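Local atomic coordinates of listeriolysin O (Listeria monocytogenes, PDB entry 4CDB), a protein that binds cholesterol-containing host membranes as a toxin and, after a major conformational change, inserts into them to form oligomeric pores that cause cytolysis. Residues D282-G287 and G323-L328; T456-R461 and I471-T476; I130-K133 and N139-N142; D398-D403 and E408-K413; K25-L30 and N250-I255. All coordinates share one frame; numbering follows the deposited sequence.

From the N terminus, contact 5 opens first: the end of helix 14-28 meets strand 252-260 and closes a loop of more than 200 residues. Contact 3 lies within this loop, a short turn from strand 129-132 into helix 137-152. Contact 1 follows, between helix 277-286 and the end of strand 319-324. All three reach the large antiparallel sheet. Contact 4 then closes the hairpin of strands 391-402 and 408-414, and contact 2 joins strands 452-463 and 468-475 of the C-terminal beta sandwich; both involve the same four-stranded sheet. No two contacts cross. The molecule is elongated, and the centres of contacts 2 and 3 are about 89 Å apart.

Contact 1 of 5, residues D282-G287 and G323-L328; sequences DAAVSG and GNLGDL. With NA (sodium ion), chain Q.
Ala284, near the C-terminal end of its helix, faces both methyls of Leu325: Ala284 CB lies 3.7 Å from Leu325 CD2 and 3.8 Å from Leu325 CD1, so the two branches share the contact. A looser apolar approach, Val285 CG2 to Leu328 CD1 at 4.5 Å, widens the patch, and Leu328 CB passes 4.1 Å from Ala284 O. A water donates to Ala284 O at 2.8 Å and also to Leu325 O, tying the helix end to the 3-10 turn without a direct polar bond between the segments. Further back, Asp282 O receives Ser286 N and Ser286 OG from opposite faces of its plane, the hydroxyl at 2.9 Å from Asp282 O. Asp282 OD1 binds a sodium ion at 2.8 Å, an ion that Glu209 also ligates. Lys278 NZ donates to the same carboxylate oxygen. The first part of this helix belongs to a region assigned to a transmembrane beta strand of the pore, so the helical packing is consistent with the soluble state. Ile300 of helix 294-301 touches both Ala284 and Leu325, while Phe305 of strand 303-310 meets Leu328 and Tyr168 of strand 165-172 meets Val285.

Contact 2 of 5, residues T456-R461 and I471-T476; sequences TVIDDR and ISIWGT. With TAM (tris(hydroxyethyl)aminomethane), chain U.
Hydroxyl oxygen O5 of the bound tris(hydroxyethyl)aminomethane rests by Ile458 CG2, the other branch of a side chain that reaches strand 468-475. Asp459 N donates to this O5 at 2.6 Å with an N-H...O angle of 162°, and O5 in turn donates to the Asp460 carboxylate through OD1, a bond modelled so short that its exact length is doubtful. Across the contact everything is apolar. Ile458 runs extended beyond CG1 (chi2 178°) and lays CD1 against two methyl groups, 3.7 Å from Ile471 CG2 and 3.8 Å from Ile473 CG2. Ile473 CG2 also meets Val457 CG1 at 4.1 Å, these two side chains crossing at about a right angle. Val457 and Ile458 can both point at the other strand, although they are neighbours in sequence, because they form a classic beta bulge opposite Ala443. Away from this core, Arg461 grips the Asp459 carboxylate side-on, NE to OD1 at 2.8 Å and NH2 to OD2. The strand axes approach to 8.8 Å at 161°, as layers of a beta sandwich rather than paired neighbours: strand 452-463 hydrogen-bonds to strand 436-449, and strand 468-475 lies between strands 362-385 and 480-486, whose Tyr482 touches Ile458.

Contact 3 of 5, residues I130-K133 and N139-N142; sequences IVVK and NVNN
The flat group at this contact is the amide of Asn139, and neither of its faces is touched by Val132; the stem of the side chain is met instead, Val132 CG1 lying 4.0 Å from Asn139 CB. The two side chains pass at a slant, and the plane of the amide lies farther out, beyond the CB. The amide has a partner in the connecting turn: ND2 donates to the backbone oxygen Asn134 O, which restrains the rotation of the group; its polar end is thus engaged with the turn and not with the valine. Asn139 CG stands beside its own backbone N, opposite the carbonyl carbon (chi1 -71°), with CB the atom nearest Val132. The same valine branch serves the next helical residue as well, with CG1 4.4 Å from Val140 N and 4.4 Å from Val140 CG2. CG1 takes this place because it points away from the backbone N of Val132 (chi1 -177°). The whole is a tight strand-turn-helix connection: strand 129-132 ends, the chain reverses within a few residues, and the first turns of helix 137-152 fold back over the strand. In that turn Thr136 OG1 accepts from Asn139 N, close to the start of the helix. Val132 is buried further by Ala143 of the helix and by Leu114 and Leu116 of the adjoining antiparallel strand 114-118. Leu116 also touches Val140, which meets Tyr88 and Pro89 too, while the neighbouring Asn141 takes part in a sodium site with Ser85.

Contact 4 of 5, residues D398-D403 and E408-K413; sequences DEVNYD and EIVQHK. With NA (sodium ion), chain I.
Four backbone bonds lock Glu399 to Gln411 and Asn401 to Ile409 in an antiparallel hairpin, and they form its tight part; Ile409 N to Asn401 O is the shortest at 2.6 Å. On the face of Val400, Val400 CG1 presses on Glu408 CD at 3.6 Å. Beside it Tyr402 and Glu408 run in the same direction, Tyr402 CE1 3.5 Å from Glu408 CG, and close on one sodium ion, bound by Tyr402 OH at 2.6 Å and Glu408 OE2 at 2.5 Å. Farther along this face His412 ND1 donates to Asp398 OD1 at 2.9 Å, in the ring plane but from above the carboxylate. The solvent side is looser. Exposed Val410 brings CG2 only to 4.2 Å from Val400 CG2, and on the face of exposed Gln411 the salt bridge from Glu399 OE1 to Lys413 NZ is long, 3.6 Å, while Glu399 OE2 accepts from Trp397 NE1. A water there accepts from Asn401 ND2 and donates to Ile409 O. Strand 408-414 is an outer strand of the four-stranded sheet; strand 391-402 lies inside it, bonded on its other side to Arg437 and Asn435, while Tyr60 and Val62 of strand 59-74 pack on Tyr402.

Contact 5 of 5, residues K25-L30 and N250-I255; sequences KYIQGL and NPPAYI
Leu30 and Pro252 reach toward each other, Leu30 CD1 stopping 3.7 Å from Pro252 CD. Ile27 behaves differently: it slides past the ring in the opposite direction, and its CG2 branch comes within 4.1 Å of Pro252 CG. One proline therefore takes one side chain from the helix and one from the loop that follows it, on adjacent ring carbons, and all three residues are buried. The reach of Leu30 follows from its shape, with CG placed beside the backbone N (chi1 -61°) and CD1 carried outward in an extended chain (chi2 -179°). Its second methyl turns back to its own segment, CD2 lying 4.1 Å above one face of the Tyr26 ring, toward the rim. That ring is held in turn by its hydroxyl, which hydrogen-bonds to Val246 O. The backbone of Leu30 is fixed by Leu30 N to Ile27 O at 3.1 Å, a turn that brings both apolar side chains to the same proline. The contact thus seats the C-terminal end of helix 14-28 on the start of strand 252-260, in the antiparallel sheet where Pro252 bonds to Leu354 and Ala253 to Val93 of strand 92-94; Pro228 packs on Ile27, Val246 on Pro252, and helix 238-243 on Tyr26.

Contact 1 of 5, residues D282-G287 and G323-L328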
# COMPACT_ATOMS: atom_id res chain seq x y z
N ASP A 282 -2.38 -6.17 8.79
CA ASP A 282 -1.04 -6.16 9.37
C ASP A 282 -0.73 -7.46 10.12
O ASP A 282 0.40 -7.96 10.07
CB ASP A 282 -0.86 -4.97 10.31
CG ASP A 282 -0.95 -3.64 9.59
OD1 ASP A 282 -0.61 -3.58 8.39
OD2 ASP A 282 -1.34 -2.64 10.23
N ALA A 283 -1.73 -8.00 10.80
CA ALA A 283 -1.56 -9.22 11.59
C ALA A 283 -1.43 -10.46 10.72
O ALA A 283 -0.64 -11.35 11.00
CB ALA A 283 -2.72 -9.37 12.57
N ALA A 284 -2.22 -10.51 9.65
CA ALA A 284 -2.21 -11.66 8.74
C ALA A 284 -0.90 -11.75 7.96
O ALA A 284 -0.59 -12.79 7.38
CB ALA A 284 -3.39 -11.59 7.79
N VAL A 285 -0.15 -10.66 7.94
CA VAL A 285 1.12 -10.60 7.22
C VAL A 285 2.31 -10.91 8.12
O VAL A 285 3.24 -11.62 7.73
CB VAL A 285 1.30 -9.21 6.56
CG1 VAL A 285 2.75 -8.99 6.16
CG2 VAL A 285 0.38 -9.07 5.36
N SER A 286 2.27 -10.40 9.35
CA SER A 286 3.43 -10.46 10.25
C SER A 286 3.57 -11.77 11.03
O SER A 286 4.61 -12.01 11.64
CB SER A 286 3.40 -9.28 11.21
OG SER A 286 2.20 -9.25 11.96
N GLY A 287 2.53 -12.60 11.02
CA GLY A 287 2.55 -13.83 11.81
C GLY A 287 2.10 -13.56 13.23
O GLY A 287 2.10 -14.45 14.08
N GLY A 323 -6.05 -16.53 -3.24
CA GLY A 323 -6.41 -17.30 -2.06
C GLY A 323 -7.00 -16.47 -0.93
O GLY A 323 -7.31 -15.29 -1.11
N ASN A 324 -7.15 -17.10 0.23
CA ASN A 324 -7.70 -16.43 1.41
C ASN A 324 -6.60 -15.92 2.33
O ASN A 324 -5.53 -16.52 2.42
CB ASN A 324 -8.63 -17.39 2.16
CG ASN A 324 -9.58 -18.12 1.25
OD1 ASN A 324 -10.05 -17.57 0.25
ND2 ASN A 324 -9.88 -19.37 1.58
N LEU A 325 -6.87 -14.81 3.02
CA LEU A 325 -5.87 -14.13 3.84
C LEU A 325 -5.21 -15.02 4.88
O LEU A 325 -4.04 -14.83 5.23
CB LEU A 325 -6.47 -12.90 4.52
CG LEU A 325 -5.77 -11.56 4.28
CD1 LEU A 325 -6.14 -10.58 5.38
CD2 LEU A 325 -4.26 -11.72 4.20
N GLY A 326 -5.95 -16.00 5.39
CA GLY A 326 -5.41 -16.91 6.39
C GLY A 326 -4.34 -17.82 5.83
O GLY A 326 -3.54 -18.39 6.57
N ASP A 327 -4.31 -17.95 4.50
CA ASP A 327 -3.39 -18.87 3.84
C ASP A 327 -2.09 -18.18 3.41
O ASP A 327 -1.29 -18.77 2.67
CB ASP A 327 -4.06 -19.53 2.64
CG ASP A 327 -5.43 -20.09 2.98
OD1 ASP A 327 -5.65 -20.45 4.15
OD2 ASP A 327 -6.28 -20.16 2.07
N LEU A 328 -1.87 -16.96 3.87
CA LEU A 328 -0.60 -16.28 3.63
C LEU A 328 0.46 -16.84 4.58
O LEU A 328 0.29 -17.92 5.13
CB LEU A 328 -0.72 -14.77 3.79
CG LEU A 328 -1.03 -13.98 2.52
CD1 LEU A 328 -0.80 -12.49 2.74
CD2 LEU A 328 -0.17 -14.48 1.38
NA NA Q . -0.74 -4.68 5.81
O HOH W 1 -2.04 -15.12 6.75

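Contact 2 of 5, residues T456-R461 and I471-T476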
# COMPACT_ATOMS: atom_id res chain seq x y z
N THR A 456 -44.95 4.18 37.01
CA THR A 456 -43.89 3.95 36.04
C THR A 456 -43.21 2.60 36.30
O THR A 456 -42.83 2.30 37.43
CB THR A 456 -42.82 5.07 36.09
OG1 THR A 456 -43.43 6.32 35.75
CG2 THR A 456 -41.69 4.78 35.12
N VAL A 457 -43.09 1.80 35.25
CA VAL A 457 -42.41 0.51 35.34
C VAL A 457 -41.01 0.60 34.76
O VAL A 457 -40.05 0.09 35.34
CB VAL A 457 -43.20 -0.60 34.61
CG1 VAL A 457 -42.52 -1.95 34.81
CG2 VAL A 457 -44.62 -0.64 35.11
N ILE A 458 -40.90 1.24 33.60
CA ILE A 458 -39.62 1.42 32.91
C ILE A 458 -39.45 2.85 32.41
O ILE A 458 -40.38 3.44 31.88
CB ILE A 458 -39.50 0.49 31.68
CG1 ILE A 458 -39.86 -0.95 32.04
CG2 ILE A 458 -38.10 0.55 31.07
CD1 ILE A 458 -39.81 -1.89 30.86
N ASP A 459 -38.24 3.39 32.58
CA ASP A 459 -37.90 4.70 32.03
C ASP A 459 -36.42 4.72 31.64
O ASP A 459 -35.60 5.36 32.29
CB ASP A 459 -38.20 5.81 33.04
CG ASP A 459 -38.26 7.19 32.41
OD1 ASP A 459 -37.66 7.39 31.33
OD2 ASP A 459 -38.92 8.08 32.99
N ASP A 460 -36.08 4.00 30.57
CA ASP A 460 -34.70 3.94 30.09
C ASP A 460 -34.51 4.83 28.87
O ASP A 460 -35.29 4.76 27.91
CB ASP A 460 -34.30 2.50 29.77
CG ASP A 460 -34.30 1.61 31.00
OD1 ASP A 460 -34.16 2.13 32.12
OD2 ASP A 460 -34.44 0.37 30.84
N ARG A 461 -33.48 5.67 28.90
CA ARG A 461 -33.28 6.67 27.86
C ARG A 461 -31.91 6.56 27.19
O ARG A 461 -30.96 6.06 27.79
CB ARG A 461 -33.48 8.07 28.43
CG ARG A 461 -34.71 8.18 29.33
CD ARG A 461 -34.92 9.60 29.84
NE ARG A 461 -35.98 9.63 30.84
CZ ARG A 461 -36.52 10.75 31.33
NH1 ARG A 461 -36.10 11.93 30.90
NH2 ARG A 461 -37.48 10.68 32.24
N ILE A 471 -37.92 -6.04 25.53
CA ILE A 471 -38.56 -5.37 26.65
C ILE A 471 -39.75 -6.19 27.13
O ILE A 471 -40.71 -6.40 26.38
CB ILE A 471 -39.05 -3.96 26.26
CG1 ILE A 471 -37.91 -3.15 25.64
CG2 ILE A 471 -39.64 -3.24 27.46
CD1 ILE A 471 -36.82 -2.79 26.62
N SER A 472 -39.69 -6.67 28.36
CA SER A 472 -40.78 -7.46 28.92
C SER A 472 -41.28 -6.87 30.23
O SER A 472 -40.50 -6.40 31.05
CB SER A 472 -40.32 -8.91 29.15
OG SER A 472 -39.92 -9.51 27.93
N ILE A 473 -42.60 -6.89 30.41
CA ILE A 473 -43.19 -6.49 31.68
C ILE A 473 -44.18 -7.54 32.15
O ILE A 473 -44.89 -8.15 31.35
CB ILE A 473 -43.89 -5.11 31.60
CG1 ILE A 473 -44.98 -5.12 30.52
CG2 ILE A 473 -42.88 -4.02 31.33
CD1 ILE A 473 -45.82 -3.85 30.49
N TRP A 474 -44.22 -7.77 33.46
CA TRP A 474 -45.15 -8.72 34.05
C TRP A 474 -45.43 -8.36 35.51
O TRP A 474 -45.20 -7.22 35.92
CB TRP A 474 -44.62 -10.16 33.93
CG TRP A 474 -43.36 -10.44 34.69
CD1 TRP A 474 -43.26 -11.06 35.90
CD2 TRP A 474 -42.02 -10.13 34.28
NE1 TRP A 474 -41.94 -11.15 36.28
CE2 TRP A 474 -41.15 -10.59 35.30
CE3 TRP A 474 -41.46 -9.51 33.16
CZ2 TRP A 474 -39.77 -10.45 35.23
CZ3 TRP A 474 -40.08 -9.37 33.09
CH2 TRP A 474 -39.25 -9.84 34.12
N GLY A 475 -45.92 -9.33 36.28
CA GLY A 475 -46.25 -9.08 37.67
C GLY A 475 -47.67 -8.57 37.84
O GLY A 475 -48.53 -8.79 36.98
N THR A 476 -47.92 -7.89 38.96
CA THR A 476 -49.26 -7.42 39.29
C THR A 476 -49.28 -5.90 39.42
O THR A 476 -48.26 -5.24 39.25
CB THR A 476 -49.76 -8.04 40.61
OG1 THR A 476 -48.89 -7.66 41.68
CG2 THR A 476 -49.80 -9.56 40.50
C TAM U . -36.28 2.74 37.19
C1 TAM U . -35.97 4.01 37.99
C2 TAM U . -36.35 2.99 35.69
C3 TAM U . -37.57 2.14 37.75
C4 TAM U . -35.65 5.21 37.10
C5 TAM U . -35.99 1.73 34.91
C6 TAM U . -38.79 2.53 36.92
N TAM U . -35.20 1.78 37.44
O4 TAM U . -36.59 6.24 37.38
O5 TAM U . -36.23 1.95 33.51
O6 TAM U . -39.08 3.92 37.11

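Contact 3 of 5, residues I130-K133 and N139-N142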
# COMPACT_ATOMS: atom_id res chain seq x y z
N ILE A 130 35.67 -6.58 -9.39
CA ILE A 130 36.13 -7.07 -10.69
C ILE A 130 36.09 -5.95 -11.73
O ILE A 130 35.15 -5.15 -11.78
CB ILE A 130 35.31 -8.30 -11.16
CG1 ILE A 130 35.85 -8.84 -12.49
CG2 ILE A 130 33.83 -7.95 -11.28
CD1 ILE A 130 35.14 -10.08 -12.98
N VAL A 131 37.13 -5.88 -12.56
CA VAL A 131 37.21 -4.86 -13.60
C VAL A 131 36.52 -5.33 -14.88
O VAL A 131 36.77 -6.44 -15.35
CB VAL A 131 38.68 -4.50 -13.92
CG1 VAL A 131 38.75 -3.43 -14.99
CG2 VAL A 131 39.39 -4.04 -12.66
N VAL A 132 35.65 -4.49 -15.43
CA VAL A 132 35.03 -4.75 -16.72
C VAL A 132 35.63 -3.80 -17.74
O VAL A 132 35.46 -2.59 -17.64
CB VAL A 132 33.51 -4.51 -16.66
CG1 VAL A 132 32.86 -4.87 -18.00
CG2 VAL A 132 32.89 -5.32 -15.54
N LYS A 133 36.33 -4.35 -18.73
CA LYS A 133 37.05 -3.54 -19.71
C LYS A 133 36.11 -2.74 -20.63
O LYS A 133 36.27 -1.53 -20.78
CB LYS A 133 37.99 -4.42 -20.54
CG LYS A 133 39.45 -4.32 -20.12
CD LYS A 133 39.60 -4.39 -18.61
CE LYS A 133 41.05 -4.27 -18.18
NZ LYS A 133 41.85 -5.45 -18.62
N ASN A 139 28.73 -7.79 -21.10
CA ASN A 139 29.94 -7.88 -20.30
C ASN A 139 29.72 -7.63 -18.82
O ASN A 139 30.31 -8.29 -17.97
CB ASN A 139 31.02 -6.94 -20.85
CG ASN A 139 31.59 -7.41 -22.18
OD1 ASN A 139 31.61 -8.60 -22.47
ND2 ASN A 139 32.05 -6.46 -22.99
N VAL A 140 28.85 -6.67 -18.50
CA VAL A 140 28.54 -6.37 -17.11
C VAL A 140 27.81 -7.53 -16.45
O VAL A 140 28.16 -7.96 -15.35
CB VAL A 140 27.72 -5.06 -16.97
CG1 VAL A 140 27.05 -4.98 -15.60
CG2 VAL A 140 28.61 -3.85 -17.20
N ASN A 141 26.80 -8.06 -17.14
CA ASN A 141 26.02 -9.19 -16.62
C ASN A 141 26.85 -10.46 -16.43
O ASN A 141 26.61 -11.23 -15.50
CB ASN A 141 24.81 -9.48 -17.51
CG ASN A 141 23.72 -8.43 -17.36
OD1 ASN A 141 23.63 -7.75 -16.34
ND2 ASN A 141 22.88 -8.31 -18.38
N ASN A 142 27.82 -10.69 -17.30
CA ASN A 142 28.72 -11.81 -17.13
C ASN A 142 29.64 -11.58 -15.93
O ASN A 142 29.99 -12.52 -15.21
CB ASN A 142 29.53 -12.08 -18.40
CG ASN A 142 28.71 -12.74 -19.49
OD1 ASN A 142 28.55 -13.96 -19.51
ND2 ASN A 142 28.18 -11.94 -20.40

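Contact 4 of 5, residues D398-D403 and E408-K413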
# COMPACT_ATOMS: atom_id res chain seq x y z
N ASP A 398 -34.35 8.61 17.39
CA ASP A 398 -33.96 9.53 16.33
C ASP A 398 -33.39 8.77 15.14
O ASP A 398 -32.69 7.78 15.31
CB ASP A 398 -32.92 10.53 16.84
CG ASP A 398 -33.50 11.55 17.80
OD1 ASP A 398 -34.63 12.01 17.56
OD2 ASP A 398 -32.83 11.88 18.80
N GLU A 399 -33.71 9.25 13.94
CA GLU A 399 -33.12 8.70 12.72
C GLU A 399 -32.29 9.77 12.01
O GLU A 399 -32.81 10.83 11.66
CB GLU A 399 -34.20 8.14 11.79
CG GLU A 399 -34.95 6.94 12.37
CD GLU A 399 -35.97 6.37 11.41
OE1 GLU A 399 -35.97 6.78 10.23
OE2 GLU A 399 -36.77 5.51 11.83
N VAL A 400 -31.01 9.48 11.80
CA VAL A 400 -30.10 10.47 11.25
C VAL A 400 -29.83 10.25 9.76
O VAL A 400 -29.34 9.20 9.36
CB VAL A 400 -28.76 10.48 12.01
CG1 VAL A 400 -27.75 11.38 11.30
CG2 VAL A 400 -28.98 10.94 13.44
N ASN A 401 -30.17 11.25 8.95
CA ASN A 401 -29.89 11.23 7.52
C ASN A 401 -29.03 12.41 7.10
O ASN A 401 -28.58 13.19 7.94
CB ASN A 401 -31.18 11.19 6.71
CG ASN A 401 -31.96 9.90 6.92
OD1 ASN A 401 -31.75 8.92 6.21
ND2 ASN A 401 -32.85 9.90 7.90
N TYR A 402 -28.80 12.55 5.80
CA TYR A 402 -27.91 13.59 5.29
C TYR A 402 -28.50 14.33 4.10
O TYR A 402 -28.99 13.71 3.15
CB TYR A 402 -26.55 12.99 4.92
CG TYR A 402 -25.91 12.20 6.04
CD1 TYR A 402 -25.12 12.82 7.00
CD2 TYR A 402 -26.11 10.82 6.15
CE1 TYR A 402 -24.55 12.10 8.04
CE2 TYR A 402 -25.54 10.10 7.18
CZ TYR A 402 -24.76 10.74 8.12
OH TYR A 402 -24.19 10.01 9.14
N ASP A 403 -28.45 15.66 4.16
CA ASP A 403 -28.88 16.49 3.03
C ASP A 403 -27.90 16.34 1.86
O ASP A 403 -26.80 15.81 2.04
CB ASP A 403 -29.06 17.95 3.47
CG ASP A 403 -27.77 18.58 3.98
OD1 ASP A 403 -26.69 17.96 3.85
OD2 ASP A 403 -27.83 19.72 4.49
N GLU A 408 -25.99 16.65 8.49
CA GLU A 408 -26.91 15.74 9.17
C GLU A 408 -28.33 16.28 9.26
O GLU A 408 -28.55 17.47 9.48
CB GLU A 408 -26.40 15.41 10.57
CG GLU A 408 -25.29 14.37 10.61
CD GLU A 408 -25.15 13.73 11.98
OE1 GLU A 408 -25.80 14.21 12.93
OE2 GLU A 408 -24.39 12.74 12.10
N ILE A 409 -29.30 15.38 9.10
CA ILE A 409 -30.70 15.70 9.35
C ILE A 409 -31.22 14.72 10.39
O ILE A 409 -31.27 13.51 10.15
CB ILE A 409 -31.56 15.55 8.08
CG1 ILE A 409 -30.70 15.60 6.81
CG2 ILE A 409 -32.65 16.62 8.05
CD1 ILE A 409 -31.48 15.34 5.54
N VAL A 410 -31.62 15.24 11.55
CA VAL A 410 -32.10 14.38 12.63
C VAL A 410 -33.62 14.44 12.76
O VAL A 410 -34.18 15.47 13.13
CB VAL A 410 -31.46 14.77 13.97
CG1 VAL A 410 -31.72 13.69 15.01
CG2 VAL A 410 -29.97 14.98 13.80
N GLN A 411 -34.28 13.33 12.44
CA GLN A 411 -35.73 13.23 12.59
C GLN A 411 -36.08 12.45 13.84
O GLN A 411 -35.52 11.38 14.10
CB GLN A 411 -36.34 12.52 11.37
CG GLN A 411 -36.53 13.41 10.15
CD GLN A 411 -37.06 12.63 8.95
OE1 GLN A 411 -36.60 11.53 8.66
NE2 GLN A 411 -38.04 13.20 8.26
N HIS A 412 -37.01 12.98 14.63
CA HIS A 412 -37.49 12.26 15.81
C HIS A 412 -38.63 11.33 15.41
O HIS A 412 -39.49 11.70 14.61
CB HIS A 412 -37.96 13.23 16.89
CG HIS A 412 -38.20 12.57 18.22
ND1 HIS A 412 -37.17 12.11 19.02
CD2 HIS A 412 -39.35 12.29 18.88
CE1 HIS A 412 -37.68 11.58 20.11
NE2 HIS A 412 -38.99 11.68 20.06
N LYS A 413 -38.63 10.12 15.96
CA LYS A 413 -39.64 9.13 15.61
C LYS A 413 -40.36 8.58 16.84
O LYS A 413 -39.76 8.38 17.89
CB LYS A 413 -39.02 7.99 14.80
CG LYS A 413 -38.52 8.42 13.43
CD LYS A 413 -39.68 8.83 12.52
CE LYS A 413 -39.28 9.97 11.59
NZ LYS A 413 -38.11 9.63 10.74
NA NA I . -23.37 10.52 11.52
O HOH W 2 -33.44 12.21 8.94

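Contact 5 of 5, residues K25-L30 and N250-I255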
# COMPACT_ATOMS: atom_id res chain seq x y z
N LYS A 25 34.20 19.26 -19.65
CA LYS A 25 33.76 20.65 -19.55
C LYS A 25 32.32 20.84 -20.00
O LYS A 25 31.60 21.70 -19.48
CB LYS A 25 34.69 21.57 -20.34
CG LYS A 25 36.15 21.46 -19.93
CD LYS A 25 36.31 21.63 -18.43
CE LYS A 25 37.72 21.28 -17.97
NZ LYS A 25 38.73 22.17 -18.61
N TYR A 26 31.89 20.05 -20.98
CA TYR A 26 30.51 20.13 -21.46
C TYR A 26 29.52 19.65 -20.40
O TYR A 26 28.52 20.31 -20.14
CB TYR A 26 30.32 19.32 -22.76
CG TYR A 26 28.88 19.25 -23.22
CD1 TYR A 26 28.26 20.35 -23.79
CD2 TYR A 26 28.15 18.08 -23.07
CE1 TYR A 26 26.94 20.28 -24.21
CE2 TYR A 26 26.83 18.00 -23.49
CZ TYR A 26 26.23 19.11 -24.05
OH TYR A 26 24.92 19.03 -24.47
N ILE A 27 29.82 18.51 -19.78
CA ILE A 27 28.94 17.96 -18.76
C ILE A 27 28.96 18.82 -17.49
O ILE A 27 27.92 19.08 -16.89
CB ILE A 27 29.30 16.49 -18.44
CG1 ILE A 27 29.11 15.62 -19.68
CG2 ILE A 27 28.45 15.96 -17.29
CD1 ILE A 27 29.41 14.15 -19.46
N GLN A 28 30.15 19.27 -17.11
CA GLN A 28 30.30 20.14 -15.94
C GLN A 28 29.64 21.51 -16.17
O GLN A 28 29.37 22.23 -15.22
CB GLN A 28 31.77 20.32 -15.57
CG GLN A 28 32.42 19.06 -15.00
CD GLN A 28 33.93 19.19 -14.83
OE1 GLN A 28 34.51 20.23 -15.14
NE2 GLN A 28 34.56 18.14 -14.34
N GLY A 29 29.40 21.85 -17.43
CA GLY A 29 28.78 23.12 -17.76
C GLY A 29 27.26 23.06 -17.77
O GLY A 29 26.58 24.08 -17.90
N LEU A 30 26.72 21.85 -17.62
CA LEU A 30 25.27 21.65 -17.64
C LEU A 30 24.63 22.19 -16.37
O LEU A 30 24.85 21.66 -15.28
CB LEU A 30 24.93 20.17 -17.82
CG LEU A 30 25.43 19.53 -19.12
CD1 LEU A 30 25.00 18.07 -19.19
CD2 LEU A 30 24.91 20.29 -20.33
N ASN A 250 18.11 17.17 -20.42
CA ASN A 250 18.23 15.73 -20.27
C ASN A 250 19.62 15.33 -19.79
O ASN A 250 20.42 14.79 -20.55
CB ASN A 250 17.91 15.02 -21.60
CG ASN A 250 16.54 15.38 -22.14
OD1 ASN A 250 15.55 14.70 -21.85
ND2 ASN A 250 16.47 16.43 -22.94
N PRO A 251 19.91 15.61 -18.50
CA PRO A 251 21.25 15.40 -17.95
C PRO A 251 21.64 13.93 -17.95
O PRO A 251 20.80 13.07 -17.68
CB PRO A 251 21.12 15.90 -16.50
CG PRO A 251 19.89 16.76 -16.49
CD PRO A 251 18.97 16.15 -17.50
N PRO A 252 22.92 13.64 -18.24
CA PRO A 252 23.40 12.26 -18.25
C PRO A 252 23.52 11.70 -16.83
O PRO A 252 23.92 12.42 -15.91
CB PRO A 252 24.78 12.38 -18.90
CG PRO A 252 25.24 13.76 -18.56
CD PRO A 252 23.99 14.60 -18.58
N ALA A 253 23.16 10.44 -16.66
CA ALA A 253 23.27 9.77 -15.37
C ALA A 253 23.68 8.33 -15.58
O ALA A 253 23.58 7.80 -16.69
CB ALA A 253 21.95 9.85 -14.61
N TYR A 254 24.14 7.68 -14.52
CA TYR A 254 24.49 6.26 -14.59
C TYR A 254 23.86 5.47 -13.44
O TYR A 254 23.60 6.01 -12.37
CB TYR A 254 26.01 6.06 -14.60
CG TYR A 254 26.71 6.49 -13.34
CD1 TYR A 254 27.03 7.82 -13.12
CD2 TYR A 254 27.07 5.56 -12.37
CE1 TYR A 254 27.68 8.22 -11.96
CE2 TYR A 254 27.71 5.95 -11.21
CZ TYR A 254 28.02 7.28 -11.01
OH TYR A 254 28.66 7.68 -9.86
N ILE A 255 23.61 4.19 -13.69
CA ILE A 255 23.11 3.31 -12.65
C ILE A 255 24.26 2.95 -11.71
O ILE A 255 25.15 2.17 -12.07
CB ILE A 255 22.45 2.05 -13.25
CG1 ILE A 255 21.31 2.45 -14.19
CG2 ILE A 255 21.94 1.14 -12.15
CD1 ILE A 255 20.56 1.27 -14.79